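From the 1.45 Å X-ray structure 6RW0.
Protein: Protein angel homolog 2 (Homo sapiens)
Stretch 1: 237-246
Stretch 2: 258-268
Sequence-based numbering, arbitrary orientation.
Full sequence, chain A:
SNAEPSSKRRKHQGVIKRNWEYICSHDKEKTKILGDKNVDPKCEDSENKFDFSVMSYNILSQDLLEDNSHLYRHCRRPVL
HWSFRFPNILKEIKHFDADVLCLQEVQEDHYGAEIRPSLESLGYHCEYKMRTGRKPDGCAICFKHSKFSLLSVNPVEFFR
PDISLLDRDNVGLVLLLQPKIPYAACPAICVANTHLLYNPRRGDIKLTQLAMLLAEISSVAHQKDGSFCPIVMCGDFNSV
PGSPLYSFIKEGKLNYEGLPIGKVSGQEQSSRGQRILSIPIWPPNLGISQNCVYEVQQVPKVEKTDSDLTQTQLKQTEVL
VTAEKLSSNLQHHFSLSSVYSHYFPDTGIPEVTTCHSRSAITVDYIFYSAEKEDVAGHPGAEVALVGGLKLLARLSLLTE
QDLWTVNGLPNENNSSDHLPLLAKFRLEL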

# COMPACT_ATOMS: atom_id res chain seq x y z
N PHE A 237 -1.68 -2.82 3.17
CA PHE A 237 -3.11 -3.04 3.41
C PHE A 237 -3.37 -3.84 4.67
O PHE A 237 -4.53 -4.03 5.05
CB PHE A 237 -3.78 -3.68 2.18
CG PHE A 237 -3.84 -2.76 0.99
CD1 PHE A 237 -2.71 -2.50 0.23
CD2 PHE A 237 -5.02 -2.12 0.66
CE1 PHE A 237 -2.75 -1.63 -0.83
CE2 PHE A 237 -5.07 -1.25 -0.42
CZ PHE A 237 -3.93 -1.00 -1.16
N ASN A 238 -2.31 -4.30 5.35
CA ASN A 238 -2.44 -5.10 6.57
C ASN A 238 -3.45 -6.22 6.38
O ASN A 238 -4.21 -6.57 7.29
CB ASN A 238 -2.76 -4.21 7.77
CG ASN A 238 -1.50 -3.67 8.43
OD1 ASN A 238 -0.55 -4.42 8.68
ND2 ASN A 238 -1.47 -2.38 8.68
N SER A 239 -3.44 -6.80 5.19
CA SER A 239 -4.36 -7.87 4.82
C SER A 239 -3.59 -8.81 3.91
O SER A 239 -2.76 -8.35 3.12
CB SER A 239 -5.55 -7.33 4.05
OG SER A 239 -6.27 -6.37 4.82
N VAL A 240 -3.89 -10.10 4.02
CA VAL A 240 -3.08 -11.12 3.34
C VAL A 240 -3.72 -11.64 2.06
O VAL A 240 -4.93 -11.45 1.83
CB VAL A 240 -2.74 -12.28 4.29
CG1 VAL A 240 -2.09 -11.77 5.57
CG2 VAL A 240 -3.97 -13.10 4.58
N PRO A 241 -2.95 -12.28 1.19
CA PRO A 241 -3.51 -12.79 -0.06
C PRO A 241 -4.65 -13.77 0.18
O PRO A 241 -4.59 -14.62 1.07
CB PRO A 241 -2.31 -13.46 -0.74
CG PRO A 241 -1.12 -12.67 -0.21
CD PRO A 241 -1.48 -12.45 1.24
N GLY A 242 -5.70 -13.62 -0.61
CA GLY A 242 -6.86 -14.47 -0.50
C GLY A 242 -7.82 -14.10 0.60
O GLY A 242 -8.87 -14.74 0.71
N SER A 243 -7.49 -13.12 1.42
CA SER A 243 -8.42 -12.67 2.44
C SER A 243 -9.64 -12.03 1.79
O SER A 243 -9.59 -11.63 0.62
CB SER A 243 -7.74 -11.64 3.34
OG SER A 243 -7.36 -10.47 2.64
N PRO A 244 -10.74 -11.89 2.53
CA PRO A 244 -11.89 -11.17 1.96
C PRO A 244 -11.55 -9.79 1.43
O PRO A 244 -12.03 -9.39 0.36
CB PRO A 244 -12.89 -11.14 3.12
CG PRO A 244 -12.58 -12.40 3.89
CD PRO A 244 -11.07 -12.52 3.83
N LEU A 245 -10.74 -9.02 2.16
CA LEU A 245 -10.39 -7.69 1.68
C LEU A 245 -9.59 -7.76 0.38
O LEU A 245 -9.86 -7.01 -0.57
CB LEU A 245 -9.65 -6.95 2.78
CG LEU A 245 -9.33 -5.49 2.47
CD1 LEU A 245 -9.37 -4.61 3.72
CD2 LEU A 245 -7.98 -5.32 1.76
N TYR A 246 -8.61 -8.66 0.30
CA TYR A 246 -7.85 -8.84 -0.93
C TYR A 246 -8.76 -9.25 -2.08
O TYR A 246 -8.66 -8.71 -3.19
CB TYR A 246 -6.78 -9.91 -0.71
CG TYR A 246 -5.99 -10.21 -1.96
CD1 TYR A 246 -4.85 -9.48 -2.27
CD2 TYR A 246 -6.39 -11.19 -2.85
CE1 TYR A 246 -4.12 -9.74 -3.42
CE2 TYR A 246 -5.67 -11.47 -4.00
CZ TYR A 246 -4.54 -10.73 -4.28
OH TYR A 246 -3.81 -10.97 -5.42
N GLY A 258 -22.49 -12.68 7.04
CA GLY A 258 -21.94 -13.59 8.04
C GLY A 258 -20.46 -13.45 8.33
O GLY A 258 -19.92 -14.29 9.05
N LEU A 259 -19.79 -12.45 7.78
CA LEU A 259 -18.34 -12.38 7.90
C LEU A 259 -17.94 -11.70 9.21
O LEU A 259 -18.28 -10.53 9.41
CB LEU A 259 -17.77 -11.61 6.72
CG LEU A 259 -16.27 -11.38 6.62
CD1 LEU A 259 -15.54 -12.70 6.65
CD2 LEU A 259 -15.96 -10.62 5.33
N PRO A 260 -17.24 -12.39 10.11
CA PRO A 260 -16.78 -11.72 11.34
C PRO A 260 -15.77 -10.62 11.04
O PRO A 260 -14.99 -10.70 10.09
CB PRO A 260 -16.12 -12.86 12.14
CG PRO A 260 -16.69 -14.12 11.57
CD PRO A 260 -16.93 -13.83 10.11
N ILE A 261 -15.79 -9.58 11.87
CA ILE A 261 -14.93 -8.43 11.61
C ILE A 261 -13.45 -8.80 11.60
O ILE A 261 -12.66 -8.21 10.85
CB ILE A 261 -15.22 -7.26 12.58
CG1 ILE A 261 -15.09 -7.66 14.04
CG2 ILE A 261 -16.62 -6.69 12.31
CD1 ILE A 261 -15.18 -6.45 14.97
N GLY A 262 -13.05 -9.78 12.39
CA GLY A 262 -11.66 -10.17 12.44
C GLY A 262 -11.20 -11.09 11.34
O GLY A 262 -10.02 -11.44 11.31
N LYS A 263 -12.10 -11.54 10.46
CA LYS A 263 -11.76 -12.42 9.36
C LYS A 263 -11.55 -11.66 8.06
O LYS A 263 -11.12 -12.25 7.07
CB LYS A 263 -12.83 -13.50 9.17
CG LYS A 263 -13.05 -14.36 10.42
CD LYS A 263 -11.79 -15.09 10.87
CE LYS A 263 -11.54 -16.32 10.04
NZ LYS A 263 -12.71 -17.24 10.04
N VAL A 264 -11.80 -10.35 8.07
CA VAL A 264 -11.71 -9.54 6.86
C VAL A 264 -10.30 -9.54 6.30
O VAL A 264 -10.11 -9.67 5.08
CB VAL A 264 -12.19 -8.11 7.18
CG1 VAL A 264 -11.81 -7.14 6.09
CG2 VAL A 264 -13.67 -8.09 7.43
N SER A 265 -9.30 -9.36 7.16
CA SER A 265 -7.94 -9.14 6.69
C SER A 265 -7.12 -10.41 6.56
O SER A 265 -6.07 -10.39 5.91
CB SER A 265 -7.19 -8.24 7.68
OG SER A 265 -6.99 -8.95 8.89
N GLY A 266 -7.54 -11.48 7.22
CA GLY A 266 -6.79 -12.75 7.17
C GLY A 266 -5.56 -12.71 8.06
O GLY A 266 -4.81 -13.65 8.05
N GLN A 267 -5.35 -11.65 8.84
CA GLN A 267 -4.19 -11.55 9.76
C GLN A 267 -4.43 -12.49 10.93
O GLN A 267 -5.53 -12.68 11.25
CB GLN A 267 -4.07 -10.17 10.40
CG GLN A 267 -3.66 -9.05 9.46
CD GLN A 267 -4.06 -7.73 10.05
OE1 GLN A 267 -5.23 -7.43 10.15
NE2 GLN A 267 -3.09 -6.96 10.48
N GLU A 268 -3.39 -12.92 11.62
CA GLU A 268 -3.56 -13.80 12.80
C GLU A 268 -4.52 -13.11 13.80
O GLU A 268 -4.25 -12.01 14.24
CB GLU A 268 -2.20 -14.07 13.43
CG GLU A 268 -2.09 -15.42 14.09
CD GLU A 268 -0.74 -15.66 14.75
OE1 GLU A 268 0.26 -15.15 14.22
OE2 GLU A 268 -0.70 -16.33 15.79
O HOH W 1 -0.33 -7.17 9.43

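Two backbone hydrogen bonds join these stretches, and in both of them stretch 1 gives the proton while stretch 2 supplies the carbonyl. V240 N donates to S265 O at 2.9 Å, and L245 N donates to V264 O at 3.1 Å; the angle at the hydrogen is 162° in each, so both bonds are nearly straight. The second is made by the first turn of a helix, where backbone NH groups have no preceding helical carbonyl to bond to. V264 O satisfies one of them. P244, just before, suits this place because a proline has no NH to leave unpaired; although P244 N lies 3.4 Å from V264 O, it has no hydrogen to share. Its ring packs instead, with P244 CD 3.3 Å from both K263 O and V264 O, and P244 CB 3.8 Å from L259 CD2.

The helix is capped by S243. Its OG accepts from Y246 N at 3.2 Å and donates to V240 O at 2.7 Å, so one hydroxyl serves as both acceptor and donor. V240 O also accepts from S243 N at 3.1 Å, closing the type II turn from V240 to S243. In that turn G242 adopts a positive phi of 81°, a conformation that favours glycine. S243 also packs against the other stretch: S243 CB sits 3.3 Å from S265 O.

Besides its bond from V240 N, S265 O receives a CA-H...O contact from S239 CA at 3.2 Å. The hydroxyl of S239 turns back to its own stretch, where S239 OG donates to F237 O at 2.9 Å. The side chain of S265 works similarly: S265 OG accepts from Q267 N at 3.2 Å and donates to Q267 OE1 at 2.6 Å, bracing the backbone and side chain of Q267 together. Serine suits both sites, since its short side chain brings a hydroxyl within reach of nearby backbone groups.

G266 follows with a phi of 77°, again favourable to glycine, and here packing adds a second reason: a CB would point toward stretch 1 and come within 2.7 Å of V240 CG2, a clash, and 3.1 Å of S243 CB. The bare backbone lets V240 pack closely, its CG2 3.6 Å from G266 O.

At the far end, a water links two buried amides, donating to N238 OD1 at 2.9 Å and accepting from Q267 NE2 at 3.0 Å. An amide suits this bridge because it carries both a donor and an acceptor. Both amide side chains also find partners elsewhere in the structure. N238 O lies 3.2 Å from Q267 OE1, but these are two acceptors and form no bond; its 3.4 Å approach to Q267 NE2 has a poor angle.

Together the stretches bury 427 Å². Among the buried apolar groups, L245 CB rests 4.0 Å from V264 CG1, beside the backbone bond between the same two residues.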